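Local coordinates for beta-fructofuranosidase (Arthrobacter, PDB 3WPU), which belongs to the levansucrase/invertase family of the beta-fructosidase clan, enzymes built around a five-bladed beta-propeller, at residues N86-I96 against I484-N493; R271-L281 against V293-Y303. All coordinates share one frame; numbering follows the deposited sequence.

Contact 1 (N86-I96 against I484-N493)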
loop_
_atom_site.group_PDB
_atom_site.type_symbol
_atom_site.label_atom_id
_atom_site.label_comp_id
_atom_site.label_asym_id
_atom_site.label_seq_id
_atom_site.Cartn_x
_atom_site.Cartn_y
_atom_site.Cartn_z
ATOM N N ASN A 86 3.856 -12.945 3.876
ATOM C CA ASN A 86 3.372 -14.003 3.013
ATOM C C ASN A 86 1.873 -13.831 2.862
ATOM O O ASN A 86 1.215 -13.322 3.785
ATOM C CB ASN A 86 3.641 -15.373 3.615
ATOM C CG ASN A 86 5.101 -15.686 3.690
ATOM O OD1 ASN A 86 5.804 -15.584 2.698
ATOM N ND2 ASN A 86 5.578 -16.065 4.887
ATOM N N GLN A 87 1.365 -14.211 1.692
ATOM C CA GLN A 87 -0.030 -14.041 1.328
ATOM C C GLN A 87 -0.771 -15.371 1.355
ATOM O O GLN A 87 -0.268 -16.389 0.858
ATOM C CB GLN A 87 -0.134 -13.343 -0.037
ATOM C CG GLN A 87 0.605 -12.009 0.001
ATOM C CD GLN A 87 0.538 -11.151 -1.240
ATOM O OE1 GLN A 87 1.000 -9.994 -1.215
ATOM N NE2 GLN A 87 -0.045 -11.663 -2.304
ATOM N N TYR A 88 -1.975 -15.349 1.932
ATOM C CA TYR A 88 -2.695 -16.567 2.283
ATOM C C TYR A 88 -4.015 -16.873 1.579
ATOM O O TYR A 88 -4.842 -15.992 1.321
ATOM C CB TYR A 88 -2.981 -16.560 3.771
ATOM C CG TYR A 88 -1.787 -16.923 4.600
ATOM C CD1 TYR A 88 -0.762 -16.013 4.798
ATOM C CD2 TYR A 88 -1.684 -18.179 5.188
ATOM C CE1 TYR A 88 0.345 -16.337 5.544
ATOM C CE2 TYR A 88 -0.571 -18.519 5.943
ATOM C CZ TYR A 88 0.450 -17.596 6.103
ATOM O OH TYR A 88 1.559 -17.893 6.864
ATOM N N SER A 89 -4.204 -18.169 1.315
ATOM C CA SER A 89 -5.517 -18.746 1.076
ATOM C C SER A 89 -5.932 -19.418 2.376
ATOM O O SER A 89 -5.068 -19.788 3.182
ATOM C CB SER A 89 -5.473 -19.749 -0.086
ATOM O OG SER A 89 -4.676 -20.865 0.254
ATOM N N VAL A 90 -7.239 -19.582 2.577
ATOM C CA VAL A 90 -7.789 -20.298 3.742
ATOM C C VAL A 90 -8.747 -21.370 3.231
ATOM O O VAL A 90 -9.688 -21.090 2.478
ATOM C CB VAL A 90 -8.525 -19.367 4.740
ATOM C CG1 VAL A 90 -8.986 -20.158 5.965
ATOM C CG2 VAL A 90 -7.627 -18.216 5.186
ATOM N N ASN A 91 -8.474 -22.619 3.587
ATOM C CA ASN A 91 -9.296 -23.735 3.154
ATOM C C ASN A 91 -9.679 -23.693 1.678
ATOM O O ASN A 91 -10.821 -23.933 1.317
ATOM C CB ASN A 91 -10.498 -23.872 4.078
ATOM C CG ASN A 91 -10.095 -24.370 5.453
ATOM O OD1 ASN A 91 -8.917 -24.502 5.741
ATOM N ND2 ASN A 91 -11.069 -24.646 6.300
ATOM N N GLY A 92 -8.683 -23.408 0.839
ATOM C CA GLY A 92 -8.816 -23.478 -0.596
ATOM C C GLY A 92 -9.220 -22.193 -1.272
ATOM O O GLY A 92 -9.436 -22.193 -2.478
ATOM N N TRP A 93 -9.305 -21.099 -0.522
ATOM C CA TRP A 93 -9.776 -19.817 -1.084
ATOM C C TRP A 93 -8.791 -18.675 -0.837
ATOM O O TRP A 93 -8.426 -18.406 0.317
ATOM C CB TRP A 93 -11.105 -19.416 -0.458
ATOM C CG TRP A 93 -12.203 -20.371 -0.701
ATOM C CD1 TRP A 93 -12.610 -21.373 0.123
ATOM C CD2 TRP A 93 -13.070 -20.402 -1.840
ATOM N NE1 TRP A 93 -13.666 -22.041 -0.431
ATOM C CE2 TRP A 93 -13.970 -21.466 -1.643
ATOM C CE3 TRP A 93 -13.154 -19.663 -3.020
ATOM C CZ2 TRP A 93 -14.954 -21.788 -2.568
ATOM C CZ3 TRP A 93 -14.139 -19.986 -3.940
ATOM C CH2 TRP A 93 -15.025 -21.030 -3.711
ATOM N N GLU A 94 -8.382 -18.000 -1.910
ATOM C CA GLU A 94 -7.629 -16.737 -1.782
ATOM C C GLU A 94 -8.677 -15.693 -1.375
ATOM O O GLU A 94 -9.794 -15.718 -1.897
ATOM C CB GLU A 94 -6.950 -16.328 -3.084
ATOM C CG GLU A 94 -5.811 -17.238 -3.481
ATOM C CD GLU A 94 -5.077 -16.816 -4.725
ATOM O OE1 GLU A 94 -5.605 -16.016 -5.542
ATOM O OE2 GLU A 94 -3.951 -17.325 -4.916
ATOM N N ILE A 95 -8.301 -14.792 -0.459
ATOM C CA ILE A 95 -9.180 -13.786 0.115
ATOM C C ILE A 95 -8.438 -12.448 0.101
ATOM O O ILE A 95 -7.293 -12.350 0.551
ATOM C CB ILE A 95 -9.562 -14.123 1.579
ATOM C CG1 ILE A 95 -10.409 -15.393 1.645
ATOM C CG2 ILE A 95 -10.291 -12.941 2.228
ATOM C CD1 ILE A 95 -10.468 -16.004 3.023
ATOM N N ILE A 96 -9.097 -11.426 -0.437
ATOM C CA ILE A 96 -8.568 -10.056 -0.409
ATOM C C ILE A 96 -9.590 -9.103 0.183
ATOM O O ILE A 96 -10.811 -9.369 0.164
ATOM C CB ILE A 96 -8.123 -9.569 -1.789
ATOM C CG1 ILE A 96 -9.315 -9.562 -2.747
ATOM C CG2 ILE A 96 -6.950 -10.418 -2.285
ATOM C CD1 ILE A 96 -9.025 -8.993 -4.126
ATOM N N ILE A 484 -3.614 -11.405 -7.241
ATOM C CA ILE A 484 -3.054 -11.255 -5.910
ATOM C C ILE A 484 -2.854 -12.671 -5.326
ATOM O O ILE A 484 -3.708 -13.199 -4.607
ATOM C CB ILE A 484 -3.961 -10.371 -5.040
ATOM C CG1 ILE A 484 -4.059 -8.978 -5.673
ATOM C CG2 ILE A 484 -3.410 -10.312 -3.614
ATOM C CD1 ILE A 484 -4.837 -7.951 -4.889
ATOM N N PRO A 485 -1.760 -13.311 -5.709
ATOM C CA PRO A 485 -1.637 -14.735 -5.442
ATOM C C PRO A 485 -1.181 -15.067 -4.028
ATOM O O PRO A 485 -0.329 -14.374 -3.452
ATOM C CB PRO A 485 -0.562 -15.174 -6.455
ATOM C CG PRO A 485 0.261 -13.979 -6.674
ATOM C CD PRO A 485 -0.639 -12.794 -6.515
ATOM N N ALA A 486 -1.693 -16.169 -3.493
ATOM C CA ALA A 486 -1.273 -16.664 -2.178
ATOM C C ALA A 486 -0.054 -17.558 -2.360
ATOM O O ALA A 486 -0.046 -18.405 -3.252
ATOM C CB ALA A 486 -2.404 -17.435 -1.526
ATOM N N ASN A 487 0.969 -17.369 -1.526
ATOM C CA ASN A 487 2.115 -18.281 -1.498
ATOM C C ASN A 487 2.125 -19.164 -0.254
ATOM O O ASN A 487 2.974 -20.044 -0.126
ATOM C CB ASN A 487 3.442 -17.514 -1.636
ATOM C CG ASN A 487 3.674 -16.547 -0.504
ATOM O OD1 ASN A 487 2.867 -15.640 -0.271
ATOM N ND2 ASN A 487 4.779 -16.720 0.212
ATOM N N LYS A 488 1.163 -18.960 0.638
ATOM C CA LYS A 488 0.961 -19.862 1.771
ATOM C C LYS A 488 -0.510 -20.237 1.810
ATOM O O LYS A 488 -1.371 -19.465 1.410
ATOM C CB LYS A 488 1.372 -19.215 3.085
ATOM C CG LYS A 488 2.841 -18.840 3.157
ATOM C CD LYS A 488 3.768 -20.044 3.191
ATOM C CE LYS A 488 5.208 -19.611 3.433
ATOM N NZ LYS A 488 6.162 -20.743 3.240
ATOM N N HIS A 489 -0.783 -21.438 2.284
ATOM C CA HIS A 489 -2.129 -21.993 2.265
ATOM C C HIS A 489 -2.469 -22.540 3.622
ATOM O O HIS A 489 -1.855 -23.507 4.079
ATOM C CB HIS A 489 -2.200 -23.080 1.199
ATOM C CG HIS A 489 -1.669 -22.611 -0.107
ATOM N ND1 HIS A 489 -2.414 -21.831 -0.973
ATOM C CD2 HIS A 489 -0.430 -22.698 -0.642
ATOM C CE1 HIS A 489 -1.666 -21.517 -2.017
ATOM N NE2 HIS A 489 -0.459 -22.022 -1.835
ATOM N N LEU A 490 -3.434 -21.892 4.265
ATOM C CA LEU A 490 -3.891 -22.294 5.576
ATOM C C LEU A 490 -4.977 -23.343 5.414
ATOM O O LEU A 490 -5.917 -23.183 4.616
ATOM C CB LEU A 490 -4.426 -21.073 6.340
ATOM C CG LEU A 490 -4.928 -21.337 7.757
ATOM C CD1 LEU A 490 -3.824 -21.917 8.629
ATOM C CD2 LEU A 490 -5.465 -20.063 8.386
ATOM N N PHE A 491 -4.827 -24.440 6.161
ATOM C CA PHE A 491 -5.871 -25.443 6.274
ATOM C C PHE A 491 -6.230 -25.538 7.741
ATOM O O PHE A 491 -5.363 -25.815 8.564
ATOM C CB PHE A 491 -5.373 -26.772 5.727
ATOM C CG PHE A 491 -5.077 -26.732 4.271
ATOM C CD1 PHE A 491 -6.108 -26.515 3.365
ATOM C CD2 PHE A 491 -3.788 -26.889 3.795
ATOM C CE1 PHE A 491 -5.849 -26.467 2.000
ATOM C CE2 PHE A 491 -3.524 -26.846 2.435
ATOM C CZ PHE A 491 -4.556 -26.634 1.539
ATOM N N THR A 492 -7.485 -25.243 8.064
ATOM C CA THR A 492 -7.907 -25.070 9.451
ATOM C C THR A 492 -9.333 -25.610 9.664
ATOM O O THR A 492 -10.207 -25.480 8.805
ATOM C CB THR A 492 -7.804 -23.590 9.881
ATOM O OG1 THR A 492 -8.148 -23.444 11.265
ATOM C CG2 THR A 492 -8.710 -22.699 9.037
ATOM N N ASN A 493 -9.546 -26.258 10.802
ATOM C CA ASN A 493 -10.888 -26.707 11.171
ATOM C C ASN A 493 -10.925 -27.021 12.637
ATOM O O ASN A 493 -10.138 -27.844 13.104
ATOM C CB ASN A 493 -11.333 -27.931 10.353
ATOM C CG ASN A 493 -12.513 -27.629 9.437
ATOM O OD1 ASN A 493 -13.580 -27.209 9.901
ATOM N ND2 ASN A 493 -12.333 -27.846 8.132
HETATM O O HOH W 1 -5.856 -22.939 1.593
#

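Contact 2 (R271-L281 against V293-Y303)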
loop_
_atom_site.group_PDB
_atom_site.type_symbol
_atom_site.label_atom_id
_atom_site.label_comp_id
_atom_site.label_asym_id
_atom_site.label_seq_id
_atom_site.Cartn_x
_atom_site.Cartn_y
_atom_site.Cartn_z
ATOM N N ARG A 271 0.901 24.071 10.677
ATOM C CA ARG A 271 0.962 24.256 9.236
ATOM C C ARG A 271 1.613 25.579 8.843
ATOM O O ARG A 271 2.472 25.637 7.963
ATOM C CB ARG A 271 -0.441 24.185 8.643
ATOM C CG ARG A 271 -0.495 24.465 7.161
ATOM C CD ARG A 271 -1.908 24.244 6.661
ATOM N NE ARG A 271 -2.010 24.342 5.209
ATOM C CZ ARG A 271 -1.631 23.396 4.342
ATOM N NH1 ARG A 271 -1.078 22.248 4.754
ATOM N NH2 ARG A 271 -1.805 23.603 3.041
ATOM N N GLU A 272 1.189 26.636 9.532
ATOM C CA GLU A 272 1.598 27.984 9.217
ATOM C C GLU A 272 3.025 28.335 9.612
ATOM O O GLU A 272 3.577 29.314 9.095
ATOM C CB GLU A 272 0.638 28.970 9.892
ATOM C CG GLU A 272 -0.825 28.822 9.453
ATOM C CD GLU A 272 -1.605 27.702 10.137
ATOM O OE1 GLU A 272 -2.727 27.413 9.686
ATOM O OE2 GLU A 272 -1.130 27.100 11.119
ATOM N N THR A 273 3.619 27.610 10.560
ATOM C CA THR A 273 4.972 27.923 10.997
ATOM C C THR A 273 5.994 26.860 10.578
ATOM O O THR A 273 7.182 26.997 10.852
ATOM C CB THR A 273 5.056 28.071 12.520
ATOM O OG1 THR A 273 4.691 26.839 13.146
ATOM C CG2 THR A 273 4.116 29.163 12.977
ATOM N N ALA A 274 5.532 25.800 9.924
ATOM C CA ALA A 274 6.446 24.735 9.483
ATOM C C ALA A 274 7.596 25.295 8.650
ATOM O O ALA A 274 7.394 26.163 7.774
ATOM C CB ALA A 274 5.701 23.668 8.697
ATOM N N THR A 275 8.797 24.816 8.944
ATOM C CA THR A 275 9.980 25.198 8.210
ATOM C C THR A 275 10.806 23.977 7.843
ATOM O O THR A 275 10.676 22.905 8.443
ATOM C CB THR A 275 10.866 26.124 9.038
ATOM O OG1 THR A 275 11.237 25.448 10.238
ATOM C CG2 THR A 275 10.140 27.424 9.358
ATOM N N CYS A 276 11.659 24.165 6.848
ATOM C CA CYS A 276 12.614 23.151 6.471
ATOM C C CYS A 276 14.001 23.608 6.897
ATOM O O CYS A 276 14.219 24.786 7.169
ATOM C CB CYS A 276 12.474 22.821 4.991
ATOM S SG CYS A 276 10.917 21.920 4.719
ATOM N N ASN A 277 14.916 22.667 7.042
ATOM C CA ASN A 277 16.286 22.992 7.398
ATOM C C ASN A 277 17.259 22.452 6.357
ATOM O O ASN A 277 16.835 21.891 5.341
ATOM C CB ASN A 277 16.601 22.482 8.807
ATOM C CG ASN A 277 16.529 20.974 8.928
ATOM O OD1 ASN A 277 16.709 20.231 7.955
ATOM N ND2 ASN A 277 16.261 20.505 10.137
ATOM N N GLU A 278 18.558 22.626 6.593
ATOM C CA GLU A 278 19.571 22.198 5.621
ATOM C C GLU A 278 19.495 20.707 5.320
ATOM O O GLU A 278 19.726 20.295 4.187
ATOM C CB GLU A 278 20.989 22.540 6.111
ATOM C CG GLU A 278 21.335 24.002 5.917
ATOM C CD GLU A 278 22.753 24.340 6.355
ATOM O OE1 GLU A 278 23.076 25.543 6.385
ATOM O OE2 GLU A 278 23.535 23.416 6.676
ATOM N N ALA A 279 19.185 19.907 6.334
ATOM C CA ALA A 279 19.129 18.457 6.168
ATOM C C ALA A 279 17.948 18.018 5.290
ATOM O O ALA A 279 18.077 17.058 4.548
ATOM C CB ALA A 279 19.090 17.765 7.518
ATOM N N ASP A 280 16.831 18.722 5.381
ATOM C CA ASP A 280 15.690 18.478 4.484
ATOM C C ASP A 280 16.070 18.799 3.036
ATOM O O ASP A 280 15.684 18.073 2.107
ATOM C CB ASP A 280 14.488 19.347 4.838
ATOM C CG ASP A 280 13.949 19.101 6.228
ATOM O OD1 ASP A 280 13.784 17.939 6.655
ATOM O OD2 ASP A 280 13.659 20.114 6.878
ATOM N N LEU A 281 16.832 19.872 2.843
ATOM C CA LEU A 281 17.299 20.230 1.492
ATOM C C LEU A 281 18.310 19.202 0.974
ATOM O O LEU A 281 18.203 18.717 -0.154
ATOM C CB LEU A 281 17.859 21.652 1.458
ATOM C CG LEU A 281 16.834 22.738 1.177
ATOM C CD1 LEU A 281 15.687 22.741 2.166
ATOM C CD2 LEU A 281 17.567 24.077 1.174
ATOM N N VAL A 293 17.972 27.511 2.347
ATOM C CA VAL A 293 16.892 27.280 3.295
ATOM C C VAL A 293 15.851 28.403 3.210
ATOM O O VAL A 293 14.636 28.137 3.135
ATOM C CB VAL A 293 17.434 27.097 4.743
ATOM C CG1 VAL A 293 16.322 27.220 5.774
ATOM C CG2 VAL A 293 18.138 25.750 4.900
ATOM N N ASP A 294 16.310 29.655 3.182
ATOM C CA ASP A 294 15.370 30.779 3.076
ATOM C C ASP A 294 14.515 30.725 1.807
ATOM O O ASP A 294 13.299 30.940 1.871
ATOM C CB ASP A 294 16.099 32.136 3.160
ATOM C CG ASP A 294 16.674 32.421 4.539
ATOM O OD1 ASP A 294 16.330 31.740 5.526
ATOM O OD2 ASP A 294 17.477 33.380 4.636
ATOM N N ASP A 295 15.118 30.440 0.652
ATOM C CA ASP A 295 14.331 30.386 -0.591
ATOM C C ASP A 295 13.289 29.257 -0.561
ATOM O O ASP A 295 12.164 29.417 -1.035
ATOM C CB ASP A 295 15.224 30.200 -1.820
ATOM C CG ASP A 295 16.010 31.458 -2.187
ATOM O OD1 ASP A 295 15.734 32.551 -1.626
ATOM O OD2 ASP A 295 16.893 31.341 -3.063
ATOM N N VAL A 296 13.671 28.098 -0.039
ATOM C CA VAL A 296 12.719 26.998 0.045
ATOM C C VAL A 296 11.577 27.335 1.027
ATOM O O VAL A 296 10.400 27.119 0.725
ATOM C CB VAL A 296 13.421 25.676 0.421
ATOM C CG1 VAL A 296 12.405 24.568 0.697
ATOM C CG2 VAL A 296 14.361 25.268 -0.715
ATOM N N ASN A 297 11.924 27.865 2.192
ATOM C CA ASN A 297 10.906 28.279 3.180
ATOM C C ASN A 297 9.930 29.354 2.696
ATOM O O ASN A 297 8.781 29.419 3.185
ATOM C CB ASN A 297 11.564 28.712 4.480
ATOM C CG ASN A 297 11.994 27.535 5.324
ATOM O OD1 ASN A 297 11.417 26.449 5.244
ATOM N ND2 ASN A 297 13.006 27.737 6.134
ATOM N N ALA A 298 10.375 30.162 1.735
ATOM C CA ALA A 298 9.530 31.195 1.101
ATOM C C ALA A 298 8.698 30.686 -0.065
ATOM O O ALA A 298 7.855 31.424 -0.577
ATOM C CB ALA A 298 10.396 32.368 0.628
ATOM N N SER A 299 8.894 29.433 -0.490
ATOM C CA SER A 299 8.340 28.944 -1.759
ATOM C C SER A 299 6.930 28.352 -1.703
ATOM O O SER A 299 6.270 28.225 -2.738
ATOM C CB SER A 299 9.256 27.865 -2.328
ATOM O OG SER A 299 9.170 26.686 -1.544
ATOM N N GLY A 300 6.474 27.976 -0.518
ATOM C CA GLY A 300 5.251 27.180 -0.393
ATOM C C GLY A 300 5.552 25.714 -0.066
ATOM O O GLY A 300 4.667 24.970 0.339
ATOM N N ALA A 301 6.808 25.311 -0.270
ATOM C CA ALA A 301 7.217 23.903 -0.052
ATOM C C ALA A 301 6.995 23.432 1.379
ATOM O O ALA A 301 6.870 22.225 1.637
ATOM C CB ALA A 301 8.667 23.728 -0.429
ATOM N N THR A 302 6.911 24.375 2.313
ATOM C CA THR A 302 6.721 24.024 3.722
ATOM C C THR A 302 5.343 23.452 4.009
ATOM O O THR A 302 5.136 22.904 5.069
ATOM C CB THR A 302 6.931 25.226 4.656
ATOM O OG1 THR A 302 5.990 26.267 4.323
ATOM C CG2 THR A 302 8.358 25.715 4.560
ATOM N N TYR A 303 4.403 23.596 3.069
ATOM C CA TYR A 303 3.109 22.939 3.166
ATOM C C TYR A 303 3.110 21.439 2.762
ATOM O O TYR A 303 2.094 20.759 2.878
ATOM C CB TYR A 303 2.101 23.711 2.313
ATOM C CG TYR A 303 1.945 25.154 2.772
ATOM C CD1 TYR A 303 1.587 25.446 4.079
ATOM C CD2 TYR A 303 2.134 26.223 1.889
ATOM C CE1 TYR A 303 1.432 26.753 4.518
ATOM C CE2 TYR A 303 1.979 27.541 2.316
ATOM C CZ TYR A 303 1.633 27.801 3.636
ATOM O OH TYR A 303 1.474 29.111 4.097
HETATM O O HOH W 2 2.929 23.059 6.663
HETATM O O HOH W 3 4.792 26.806 6.697
#

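Contact 1 (N86-I96 against I484-N493)
The side-chain amide of N91 pairs with both the N-H and the C=O of T492: N91 OD1 accepts from T492 N at 2.8 Å, using a lone pair in the carbonyl plane, and N91 ND2 gives a hydrogen to T492 O at 2.8 Å. With CG anti to the carbonyl carbon (chi1 -70°), the amide lies beside strand 488-493, and asparagine suits the place because its primary amide offers an acceptor and a donor side by side. It thereby prolongs the parallel ladder in which Q87, S89 and N91 exchange backbone bonds with K488 and L490. At the other end N487 plays a comparable part. Its OD1 receives Q87 N at 2.9 Å, while its ND2 reaches N86 OD1 at 2.9 Å from above the carbonyl plane.

On one side of the pairing, K488 CB sits 3.6 Å from the centroid of the Y88 ring, a CH-pi contact over the face. On the other, S89 OG and H489 ND1 share a hydrogen bond of 2.7 Å, the hydroxyl lying at the ring edge, and a water links the same hydroxyl to G92 N and L490 O. E94 OE2 accepts A486 N at 2.9 Å, from well above the carboxylate plane, anchoring the chain just before the strand.

A second shell fixes these groups. D502 holds H489 NE2, R121 forms a salt bridge with E94 OE1, and D82 bonds both Y88 OH and N86 ND2. F516 meets F491 edge-to-face. Strands 88-90 and 93-96 are joined by a type I' turn from V90 to W93; N91 tolerates the positive phi, and G92 avoids a clash with the preceding carbonyl that a CB would cause. The result is a beta hairpin closed by a two-residue turn, whose first strand, 88-90, takes strand 488-493 as a parallel neighbour on its other side.

Contact 2 (R271-L281 against V293-Y303)
N297 has CG anti to its carbonyl carbon (chi1 -78°), which carries its amide from helix 293-297 to the backbone of C276; V293, with CG1 anti to the backbone N (chi1 165°), sets CG1 against C276 O and CG2 against the start of helix 278-281. That helix opens with a capping box: N277 OD1 accepts D280 N at 3.0 Å, and D280 OD2 accepts N277 N at 2.9 Å, so two short polar side chains satisfy amides at the helix start. The whole unit belongs to the connection between antiparallel strands 260-266 and 305-313, and the disulfide from C276 to C332 ties it to the chain just after strand 321-331.

L281 packs against V293 and V296, its CD2 3.9 Å from V296 CG2. At the R271 end, one water joins R271 O, A274 O and T302 OG1, and a second bridges R271 O and T302 O. The extended R271 chain lays one guanidinium face over Y303 CD1, the two planes 29° apart. Asparagine suits position 297 because its amide can accept and donate at once: C276 N points nearly straight at N297 OD1, meeting a lone pair in the carbonyl plane at 2.8 Å, while N297 ND2 returns a weak bond to C276 O.

From the N terminus, the chain first forms the hairpin of strands 88-90 and 93-102, whose partner in contact 1 arrives only after 387 intervening residues. Within that very long loop lies contact 2, a local closure across just 11 residues, so the two are nested and do not cross. Contact 1 brings strand 488-493 alongside the hairpin in the same mixed sheet, and that strand leads on to the helices of the C-terminal end. Contact 2 instead folds up the excursion between the neighbouring strands 260-266 and 305-313. They lie on opposite sides of the chain's centre, their own centres 47 Å apart and their nearest atoms about 31 Å apart.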